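Local coordinates for protein cytochrome cL (Hyphomicrobium denitrificans, PDB 2D0W) that probably accepts electrons from methanol dehydrogenase during periplasmic methanol oxidation, carrying them on a covalently attached heme, at residues Glu3-Val16 against Lys89-Gly101. Numbering follows the deposited sequence.
Sequences EVFRNTVTGEALDV and KGLFETIFGGANG. With HEM (protoporphyrin IX containing Fe), chain H.
Glu3 and Phe5 of an N-terminal loop that doubles back on itself meet Lys89 and Phe92 on helix 88-97 of the cytochrome c core, in a mixed contact with a salt bridge at one end, aromatic rings inside and polar groups toward the heme. Lys89 bends round to bring NZ within 2.7 Å of Glu3 OE2, on its anti lone pair, and 3.0 Å from Val4 O, which it meets from above the carbonyl plane; with the amine gone, as in an alanine at this place, the Glu3 carboxylate would probably lose its mate and Val4 O this donor. One turn on, Glu93 OE2 accepts the backbone N-H of Arg6 at 2.9 Å (162°), though from above the carboxylate plane. Beneath these bonds the edge of Phe92 points at the face of Phe5 in an inclined edge-to-face pair, with Phe92 CE2 over the ring centre and the planes at 50°. Val16 CG2 sits over one face of Phe96, while Leu14 CD1 rests 3.9 Å from Gly97 CA, where a side chain would clash. Nearer the heme, Thr8 has OG1 anti to its carbonyl carbon (chi1 -69°), which sets it 2.6 Å from Thr94 OG1; a water links Thr8 N to Glu93 O and Gly98 O. Thr94 OG1 is also hydrogen-bonded to Asn85 OD1, and Thr94 CG2 touches the porphyrin, while Asn100 N donates a hydrogen bond to the heme propionate oxygen O1D at 2.8 Å. The loop thus covers one flank of helix 88-97, whose Phe92 also packs on helices 28-36 and 112-124.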
ATOM      1  N   GLU A   3     -16.907   4.257  -0.503  1.00 28.53           N
ATOM      2  CA  GLU A   3     -16.249   4.275  -1.797  1.00 26.76           C
ATOM      3  C   GLU A   3     -16.862   3.235  -2.722  1.00 25.07           C
ATOM      4  O   GLU A   3     -17.354   2.198  -2.291  1.00 25.06           O
ATOM      5  CB  GLU A   3     -14.764   3.959  -1.631  1.00 28.51           C
ATOM      6  CG  GLU A   3     -13.989   4.932  -0.758  1.00 28.86           C
ATOM      7  CD  GLU A   3     -13.856   6.308  -1.372  1.00 30.42           C
ATOM      8  OE1 GLU A   3     -13.838   7.267  -0.601  1.00 31.91           O
ATOM      9  OE2 GLU A   3     -13.756   6.468  -2.609  1.00 31.64           O
ATOM     10  N   VAL A   4     -16.806   3.528  -4.009  1.00 25.10           N
ATOM     11  CA  VAL A   4     -17.069   2.540  -5.031  1.00 24.28           C
ATOM     12  C   VAL A   4     -15.718   2.209  -5.684  1.00 23.53           C
ATOM     13  O   VAL A   4     -15.026   3.102  -6.140  1.00 23.24           O
ATOM     14  CB  VAL A   4     -18.066   3.080  -6.070  1.00 25.07           C
ATOM     15  CG1 VAL A   4     -18.216   2.085  -7.209  1.00 23.71           C
ATOM     16  CG2 VAL A   4     -19.438   3.416  -5.386  1.00 22.89           C
ATOM     17  N   PHE A   5     -15.335   0.939  -5.691  1.00 21.63           N
ATOM     18  CA  PHE A   5     -14.017   0.570  -6.246  1.00 21.23           C
ATOM     19  C   PHE A   5     -14.139   0.032  -7.652  1.00 20.28           C
ATOM     20  O   PHE A   5     -15.062  -0.728  -7.938  1.00 20.80           O
ATOM     21  CB  PHE A   5     -13.313  -0.426  -5.342  1.00 20.77           C
ATOM     22  CG  PHE A   5     -13.108   0.086  -3.942  1.00 21.04           C
ATOM     23  CD1 PHE A   5     -12.112   0.995  -3.678  1.00 19.20           C
ATOM     24  CD2 PHE A   5     -13.963  -0.311  -2.894  1.00 20.29           C
ATOM     25  CE1 PHE A   5     -11.917   1.502  -2.376  1.00 19.70           C
ATOM     26  CE2 PHE A   5     -13.783   0.159  -1.606  1.00 18.47           C
ATOM     27  CZ  PHE A   5     -12.772   1.082  -1.337  1.00 20.14           C
ATOM     28  N   ARG A   6     -13.231   0.470  -8.527  1.00 19.24           N
ATOM     29  CA  ARG A   6     -13.250   0.122  -9.954  1.00 18.36           C
ATOM     30  C   ARG A   6     -11.899  -0.363 -10.444  1.00 17.78           C
ATOM     31  O   ARG A   6     -10.835   0.115 -10.018  1.00 16.14           O
ATOM     32  CB  ARG A   6     -13.749   1.303 -10.824  1.00 15.47           C
ATOM     33  CG  ARG A   6     -15.186   1.761 -10.524  1.00 15.83           C
ATOM     34  CD  ARG A   6     -15.893   2.389 -11.732  1.00 19.69           C
ATOM     35  NE  ARG A   6     -17.352   2.426 -11.554  1.00 20.87           N
ATOM     36  CZ  ARG A   6     -18.192   1.462 -11.934  1.00 22.31           C
ATOM     37  NH1 ARG A   6     -17.737   0.365 -12.526  1.00 22.83           N
ATOM     38  NH2 ARG A   6     -19.499   1.588 -11.721  1.00 23.62           N
ATOM     39  N   ASN A   7     -11.943  -1.258 -11.406  1.00 17.41           N
ATOM     40  CA  ASN A   7     -10.729  -1.704 -12.037  1.00 17.38           C
ATOM     41  C   ASN A   7      -9.917  -0.541 -12.671  1.00 18.59           C
ATOM     42  O   ASN A   7     -10.426   0.215 -13.500  1.00 17.19           O
ATOM     43  CB  ASN A   7     -11.074  -2.798 -13.057  1.00 17.76           C
ATOM     44  CG  ASN A   7      -9.844  -3.483 -13.611  1.00 16.42           C
ATOM     45  OD1 ASN A   7      -9.583  -4.610 -13.264  1.00 20.03           O
ATOM     46  ND2 ASN A   7      -9.086  -2.802 -14.462  1.00 15.99           N
ATOM     47  N   THR A   8      -8.658  -0.422 -12.247  1.00 17.90           N
ATOM     48  CA  THR A   8      -7.687   0.558 -12.772  1.00 20.13           C
ATOM     49  C   THR A   8      -7.677   0.703 -14.307  1.00 20.40           C
ATOM     50  O   THR A   8      -7.737   1.842 -14.846  1.00 19.56           O
ATOM     51  CB  THR A   8      -6.290   0.259 -12.203  1.00 18.96           C
ATOM     52  OG1 THR A   8      -6.323   0.559 -10.813  1.00 20.02           O
ATOM     53  CG2 THR A   8      -5.236   1.139 -12.777  1.00 18.80           C
ATOM     54  N   VAL A   9      -7.617  -0.428 -15.006  1.00 21.46           N
ATOM     55  CA  VAL A   9      -7.530  -0.392 -16.487  1.00 22.46           C
ATOM     56  C   VAL A   9      -8.912  -0.437 -17.194  1.00 25.08           C
ATOM     57  O   VAL A   9      -9.110   0.200 -18.248  1.00 25.35           O
ATOM     58  CB  VAL A   9      -6.529  -1.439 -17.088  1.00 22.82           C
ATOM     59  CG1 VAL A   9      -6.140  -1.058 -18.584  1.00 21.44           C
ATOM     60  CG2 VAL A   9      -5.282  -1.468 -16.319  1.00 20.77           C
ATOM     61  N   THR A  10      -9.889  -1.126 -16.634  1.00 24.05           N
ATOM     62  CA  THR A  10     -11.198  -1.158 -17.326  1.00 24.00           C
ATOM     63  C   THR A  10     -12.322  -0.235 -16.827  1.00 23.92           C
ATOM     64  O   THR A  10     -13.202   0.140 -17.612  1.00 22.49           O
ATOM     65  CB  THR A  10     -11.773  -2.588 -17.465  1.00 23.83           C
ATOM     66  OG1 THR A  10     -12.915  -2.521 -18.347  1.00 29.16           O
ATOM     67  CG2 THR A  10     -12.219  -3.111 -16.168  1.00 19.03           C
ATOM     68  N   GLY A  11     -12.311   0.116 -15.541  1.00 23.72           N
ATOM     69  CA  GLY A  11     -13.426   0.850 -14.940  1.00 24.83           C
ATOM     70  C   GLY A  11     -14.566  -0.059 -14.478  1.00 24.91           C
ATOM     71  O   GLY A  11     -15.596   0.430 -14.028  1.00 25.78           O
ATOM     72  N   GLU A  12     -14.399  -1.375 -14.607  1.00 25.21           N
ATOM     73  CA  GLU A  12     -15.418  -2.321 -14.163  1.00 25.93           C
ATOM     74  C   GLU A  12     -15.447  -2.341 -12.639  1.00 25.78           C
ATOM     75  O   GLU A  12     -14.406  -2.284 -11.991  1.00 24.71           O
ATOM     76  CB  GLU A  12     -15.165  -3.726 -14.696  1.00 27.74           C
ATOM     77  CG  GLU A  12     -16.201  -4.730 -14.234  1.00 32.72           C
ATOM     78  CD  GLU A  12     -16.087  -6.093 -14.894  1.00 35.70           C
ATOM     79  OE1 GLU A  12     -17.135  -6.754 -15.002  1.00 37.97           O
ATOM     80  OE2 GLU A  12     -14.971  -6.524 -15.290  1.00 38.05           O
ATOM     81  N   ALA A  13     -16.652  -2.380 -12.083  1.00 25.49           N
ATOM     82  CA  ALA A  13     -16.841  -2.441 -10.649  1.00 25.10           C
ATOM     83  C   ALA A  13     -16.046  -3.618 -10.059  1.00 23.85           C
ATOM     84  O   ALA A  13     -16.120  -4.756 -10.549  1.00 21.91           O
ATOM     85  CB  ALA A  13     -18.335  -2.578 -10.321  1.00 23.79           C
ATOM     86  N   LEU A  14     -15.261  -3.313  -9.031  1.00 21.56           N
ATOM     87  CA  LEU A  14     -14.627  -4.340  -8.254  1.00 21.81           C
ATOM     88  C   LEU A  14     -15.612  -4.887  -7.227  1.00 21.83           C
ATOM     89  O   LEU A  14     -16.200  -4.115  -6.507  1.00 22.93           O
ATOM     90  CB  LEU A  14     -13.406  -3.739  -7.562  1.00 22.45           C
ATOM     91  CG  LEU A  14     -12.020  -4.048  -8.143  1.00 25.17           C
ATOM     92  CD1 LEU A  14     -12.032  -4.376  -9.630  1.00 23.67           C
ATOM     93  CD2 LEU A  14     -10.999  -2.974  -7.758  1.00 22.15           C
ATOM     94  N   ASP A  15     -15.790  -6.206  -7.129  1.00 21.76           N
ATOM     95  CA  ASP A  15     -16.697  -6.717  -6.085  1.00 23.11           C
ATOM     96  C   ASP A  15     -15.937  -7.025  -4.806  1.00 22.15           C
ATOM     97  O   ASP A  15     -15.650  -8.176  -4.492  1.00 23.86           O
ATOM     98  CB  ASP A  15     -17.574  -7.887  -6.582  1.00 25.01           C
ATOM     99  CG  ASP A  15     -18.481  -8.470  -5.493  1.00 25.78           C
ATOM    100  OD1 ASP A  15     -18.909  -9.606  -5.695  1.00 28.55           O
ATOM    101  OD2 ASP A  15     -18.781  -7.822  -4.465  1.00 27.12           O
ATOM    102  N   VAL A  16     -15.609  -5.958  -4.081  1.00 21.21           N
ATOM    103  CA  VAL A  16     -14.803  -6.038  -2.869  1.00 23.13           C
ATOM    104  C   VAL A  16     -15.381  -7.021  -1.834  1.00 22.82           C
ATOM    105  O   VAL A  16     -14.714  -7.949  -1.430  1.00 24.58           O
ATOM    106  CB  VAL A  16     -14.527  -4.625  -2.275  1.00 22.06           C
ATOM    107  CG1 VAL A  16     -13.766  -4.736  -0.966  1.00 23.12           C
ATOM    108  CG2 VAL A  16     -13.771  -3.768  -3.278  1.00 21.02           C
ATOM    109  N   LYS A  89      -6.684   5.118  -2.603  1.00 17.10           N
ATOM    110  CA  LYS A  89      -7.834   4.469  -3.244  1.00 18.73           C
ATOM    111  C   LYS A  89      -7.446   3.800  -4.559  1.00 17.53           C
ATOM    112  O   LYS A  89      -7.869   2.657  -4.816  1.00 16.84           O
ATOM    113  CB  LYS A  89      -8.985   5.447  -3.448  1.00 21.23           C
ATOM    114  CG  LYS A  89     -10.317   4.767  -3.604  1.00 25.08           C
ATOM    115  CD  LYS A  89     -10.765   4.758  -5.027  1.00 28.24           C
ATOM    116  CE  LYS A  89     -11.959   5.654  -5.233  1.00 31.46           C
ATOM    117  NZ  LYS A  89     -13.162   4.995  -4.734  1.00 29.11           N
ATOM    118  N   GLY A  90      -6.672   4.508  -5.380  1.00 15.64           N
ATOM    119  CA  GLY A  90      -6.205   3.977  -6.671  1.00 14.74           C
ATOM    120  C   GLY A  90      -5.273   2.799  -6.537  1.00 14.20           C
ATOM    121  O   GLY A  90      -5.420   1.807  -7.249  1.00 14.46           O
ATOM    122  N   LEU A  91      -4.305   2.914  -5.635  1.00 11.97           N
ATOM    123  CA  LEU A  91      -3.364   1.845  -5.339  1.00 13.09           C
ATOM    124  C   LEU A  91      -4.104   0.587  -4.863  1.00 12.84           C
ATOM    125  O   LEU A  91      -3.879  -0.543  -5.363  1.00 12.80           O
ATOM    126  CB  LEU A  91      -2.313   2.336  -4.300  1.00 12.86           C
ATOM    127  CG  LEU A  91      -1.183   1.363  -3.982  1.00 14.42           C
ATOM    128  CD1 LEU A  91      -0.635   0.885  -5.271  1.00 13.56           C
ATOM    129  CD2 LEU A  91      -0.050   1.975  -3.143  1.00 12.84           C
ATOM    130  N   PHE A  92      -5.055   0.773  -3.961  1.00 13.50           N
ATOM    131  CA  PHE A  92      -5.861  -0.342  -3.515  1.00 13.19           C
ATOM    132  C   PHE A  92      -6.539  -1.019  -4.734  1.00 13.14           C
ATOM    133  O   PHE A  92      -6.522  -2.264  -4.865  1.00 14.06           O
ATOM    134  CB  PHE A  92      -6.894   0.166  -2.490  1.00 14.13           C
ATOM    135  CG  PHE A  92      -7.952  -0.859  -2.091  1.00 18.03           C
ATOM    136  CD1 PHE A  92      -7.737  -1.716  -1.020  1.00 17.72           C
ATOM    137  CD2 PHE A  92      -9.154  -0.964  -2.795  1.00 18.13           C
ATOM    138  CE1 PHE A  92      -8.711  -2.649  -0.643  1.00 19.32           C
ATOM    139  CE2 PHE A  92     -10.121  -1.894  -2.441  1.00 19.42           C
ATOM    140  CZ  PHE A  92      -9.906  -2.737  -1.351  1.00 19.89           C
ATOM    141  N   GLU A  93      -7.135  -0.197  -5.610  1.00 13.20           N
ATOM    142  CA  GLU A  93      -7.911  -0.718  -6.742  1.00 13.56           C
ATOM    143  C   GLU A  93      -6.941  -1.486  -7.676  1.00 14.04           C
ATOM    144  O   GLU A  93      -7.257  -2.582  -8.136  1.00 13.88           O
ATOM    145  CB  GLU A  93      -8.614   0.451  -7.487  1.00 15.90           C
ATOM    146  CG  GLU A  93      -9.731   1.159  -6.765  1.00 17.90           C
ATOM    147  CD  GLU A  93     -10.287   2.392  -7.534  1.00 24.32           C
ATOM    148  OE1 GLU A  93      -9.467   3.168  -8.094  1.00 24.61           O
ATOM    149  OE2 GLU A  93     -11.544   2.590  -7.582  1.00 25.29           O
ATOM    150  N   THR A  94      -5.737  -0.952  -7.903  1.00 13.75           N
ATOM    151  CA  THR A  94      -4.750  -1.633  -8.770  1.00 14.71           C
ATOM    152  C   THR A  94      -4.364  -2.980  -8.176  1.00 15.49           C
ATOM    153  O   THR A  94      -4.408  -4.013  -8.862  1.00 13.21           O
ATOM    154  CB  THR A  94      -3.544  -0.741  -9.004  1.00 15.23           C
ATOM    155  OG1 THR A  94      -4.009   0.439  -9.653  1.00 16.37           O
ATOM    156  CG2 THR A  94      -2.463  -1.435  -9.866  1.00 14.92           C
ATOM    157  N   ILE A  95      -4.045  -2.987  -6.881  1.00 12.40           N
ATOM    158  CA  ILE A  95      -3.702  -4.234  -6.197  1.00 11.85           C
ATOM    159  C   ILE A  95      -4.878  -5.179  -6.153  1.00 10.95           C
ATOM    160  O   ILE A  95      -4.706  -6.344  -6.485  1.00 10.78           O
ATOM    161  CB  ILE A  95      -3.099  -4.012  -4.786  1.00 11.79           C
ATOM    162  CG1 ILE A  95      -1.943  -3.028  -4.909  1.00  9.75           C
ATOM    163  CG2 ILE A  95      -2.580  -5.367  -4.187  1.00 13.30           C
ATOM    164  CD1 ILE A  95      -1.565  -2.309  -3.582  1.00  6.61           C
ATOM    165  N   PHE A  96      -6.065  -4.671  -5.791  1.00 11.99           N
ATOM    166  CA  PHE A  96      -7.231  -5.522  -5.594  1.00 12.70           C
ATOM    167  C   PHE A  96      -7.644  -6.163  -6.922  1.00 13.27           C
ATOM    168  O   PHE A  96      -7.812  -7.375  -6.997  1.00 13.29           O
ATOM    169  CB  PHE A  96      -8.455  -4.753  -5.011  1.00 12.68           C
ATOM    170  CG  PHE A  96      -9.502  -5.652  -4.442  1.00 13.61           C
ATOM    171  CD1 PHE A  96     -10.362  -6.384  -5.269  1.00 12.68           C
ATOM    172  CD2 PHE A  96      -9.648  -5.785  -3.069  1.00 12.58           C
ATOM    173  CE1 PHE A  96     -11.332  -7.235  -4.708  1.00 12.37           C
ATOM    174  CE2 PHE A  96     -10.582  -6.630  -2.520  1.00 12.85           C
ATOM    175  CZ  PHE A  96     -11.419  -7.365  -3.329  1.00 12.71           C
ATOM    176  N   GLY A  97      -7.834  -5.325  -7.947  1.00 13.75           N
ATOM    177  CA  GLY A  97      -8.407  -5.797  -9.206  1.00 14.22           C
ATOM    178  C   GLY A  97      -7.377  -6.109 -10.256  1.00 16.64           C
ATOM    179  O   GLY A  97      -7.716  -6.732 -11.241  1.00 16.83           O
ATOM    180  N   GLY A  98      -6.121  -5.697 -10.048  1.00 16.69           N
ATOM    181  CA  GLY A  98      -5.033  -5.940 -11.008  1.00 17.23           C
ATOM    182  C   GLY A  98      -4.892  -4.892 -12.111  1.00 17.78           C
ATOM    183  O   GLY A  98      -5.600  -3.875 -12.089  1.00 16.60           O
ATOM    184  N   ALA A  99      -3.963  -5.138 -13.056  1.00 17.78           N
ATOM    185  CA  ALA A  99      -3.763  -4.249 -14.211  1.00 18.11           C
ATOM    186  C   ALA A  99      -3.667  -5.052 -15.529  1.00 18.10           C
ATOM    187  O   ALA A  99      -4.466  -5.960 -15.746  1.00 16.08           O
ATOM    188  CB  ALA A  99      -2.542  -3.326 -13.998  1.00 17.98           C
ATOM    189  N   ASN A 100      -2.753  -4.691 -16.438  1.00 17.77           N
ATOM    190  CA  ASN A 100      -2.540  -5.509 -17.663  1.00 18.74           C
ATOM    191  C   ASN A 100      -1.429  -6.558 -17.464  1.00 18.31           C
ATOM    192  O   ASN A 100      -0.604  -6.485 -16.530  1.00 17.70           O
ATOM    193  CB  ASN A 100      -2.187  -4.654 -18.897  1.00 20.20           C
ATOM    194  CG  ASN A 100      -3.253  -3.653 -19.272  1.00 20.37           C
ATOM    195  OD1 ASN A 100      -2.920  -2.521 -19.591  1.00 22.38           O
ATOM    196  ND2 ASN A 100      -4.523  -4.050 -19.241  1.00 19.83           N
ATOM    197  N   GLY A 101      -1.430  -7.542 -18.361  1.00 18.71           N
ATOM    198  CA  GLY A 101      -0.374  -8.521 -18.460  1.00 17.87           C
ATOM    199  C   GLY A 101      -0.271  -9.375 -17.229  1.00 19.43           C
ATOM    200  O   GLY A 101      -1.264  -9.903 -16.741  1.00 19.89           O
TER
HETATM  201  CHA HEM H 200       1.836  -3.043 -12.183  1.00 11.45           C
HETATM  202  CHB HEM H 200       1.639  -3.562  -7.338  1.00 11.35           C
HETATM  203  CHC HEM H 200       2.453  -8.359  -7.632  1.00 11.09           C
HETATM  204  CHD HEM H 200       3.824  -7.547 -12.218  1.00 12.06           C
HETATM  205  C1A HEM H 200       1.621  -2.734 -10.838  1.00 13.45           C
HETATM  206  C2A HEM H 200       1.141  -1.486 -10.258  1.00 10.27           C
HETATM  207  C3A HEM H 200       1.121  -1.636  -8.934  1.00 12.24           C
HETATM  208  C4A HEM H 200       1.549  -2.986  -8.592  1.00 13.60           C
HETATM  209  CMA HEM H 200       0.713  -0.573  -7.863  1.00 11.38           C
HETATM  210  CAA HEM H 200       0.804  -0.200 -11.046  1.00 10.58           C
HETATM  211  CBA HEM H 200       2.128   0.570 -11.193  1.00 10.55           C
HETATM  212  CGA HEM H 200       1.935   1.953 -11.804  1.00 15.58           C
HETATM  213  O1A HEM H 200       0.787   2.457 -11.844  1.00 14.75           O
HETATM  214  O2A HEM H 200       2.948   2.537 -12.256  1.00 17.30           O
HETATM  215  C1B HEM H 200       1.788  -4.910  -6.991  1.00 14.31           C
HETATM  216  C2B HEM H 200       1.737  -5.558  -5.675  1.00 13.21           C
HETATM  217  C3B HEM H 200       1.867  -6.790  -5.779  1.00 11.92           C
HETATM  218  C4B HEM H 200       2.118  -7.138  -7.144  1.00 12.69           C
HETATM  219  CMB HEM H 200       1.600  -4.723  -4.403  1.00 12.82           C
HETATM  220  CAB HEM H 200       1.525  -7.827  -4.697  1.00 11.21           C
HETATM  221  CBB HEM H 200       0.373  -7.816  -4.099  1.00  9.54           C
HETATM  222  C1C HEM H 200       2.926  -8.566  -8.909  1.00 14.09           C
HETATM  223  C2C HEM H 200       3.243  -9.863  -9.539  1.00 12.99           C
HETATM  224  C3C HEM H 200       3.669  -9.622 -10.765  1.00 15.39           C
HETATM  225  C4C HEM H 200       3.520  -8.183 -11.036  1.00 13.11           C
HETATM  226  CMC HEM H 200       3.548 -11.082  -8.682  1.00 13.84           C
HETATM  227  CAC HEM H 200       4.445 -10.538 -11.766  1.00 14.46           C
HETATM  228  CBC HEM H 200       3.990 -11.752 -11.919  1.00 12.62           C
HETATM  229  C1D HEM H 200       3.357  -6.337 -12.691  1.00 11.53           C
HETATM  230  C2D HEM H 200       3.386  -5.883 -14.069  1.00 14.72           C
HETATM  231  C3D HEM H 200       2.760  -4.492 -14.064  1.00 11.95           C
HETATM  232  C4D HEM H 200       2.429  -4.208 -12.681  1.00 11.93           C
HETATM  233  CMD HEM H 200       3.937  -6.673 -15.295  1.00 13.15           C
HETATM  234  CAD HEM H 200       2.498  -3.520 -15.270  1.00 13.10           C
HETATM  235  CBD HEM H 200       0.995  -3.691 -15.511  1.00 15.88           C
HETATM  236  CGD HEM H 200       0.385  -2.599 -16.354  1.00 17.09           C
HETATM  237  O1D HEM H 200      -0.844  -2.586 -16.548  1.00 16.27           O
HETATM  238  O2D HEM H 200       1.140  -1.728 -16.807  1.00 17.21           O
HETATM  239  NA  HEM H 200       1.867  -3.596  -9.786  1.00 13.94           N
HETATM  240  NB  HEM H 200       2.101  -5.959  -7.829  1.00 11.54           N
HETATM  241  NC  HEM H 200       3.057  -7.571  -9.867  1.00 15.50           N
HETATM  242  ND  HEM H 200       2.812  -5.313 -11.922  1.00 12.13           N
HETATM  243 FE   HEM H 200       2.365  -5.631  -9.840  1.00 14.17          FE
HETATM  244  O   HOH W   1     -13.700   4.240  -8.626  1.00 43.81           O
HETATM  245  O   HOH W   2      -7.790  -2.771 -10.729  1.00 11.53           O
HETATM  246  O   HOH W   3      -7.493   3.080 -10.011  1.00 29.64           O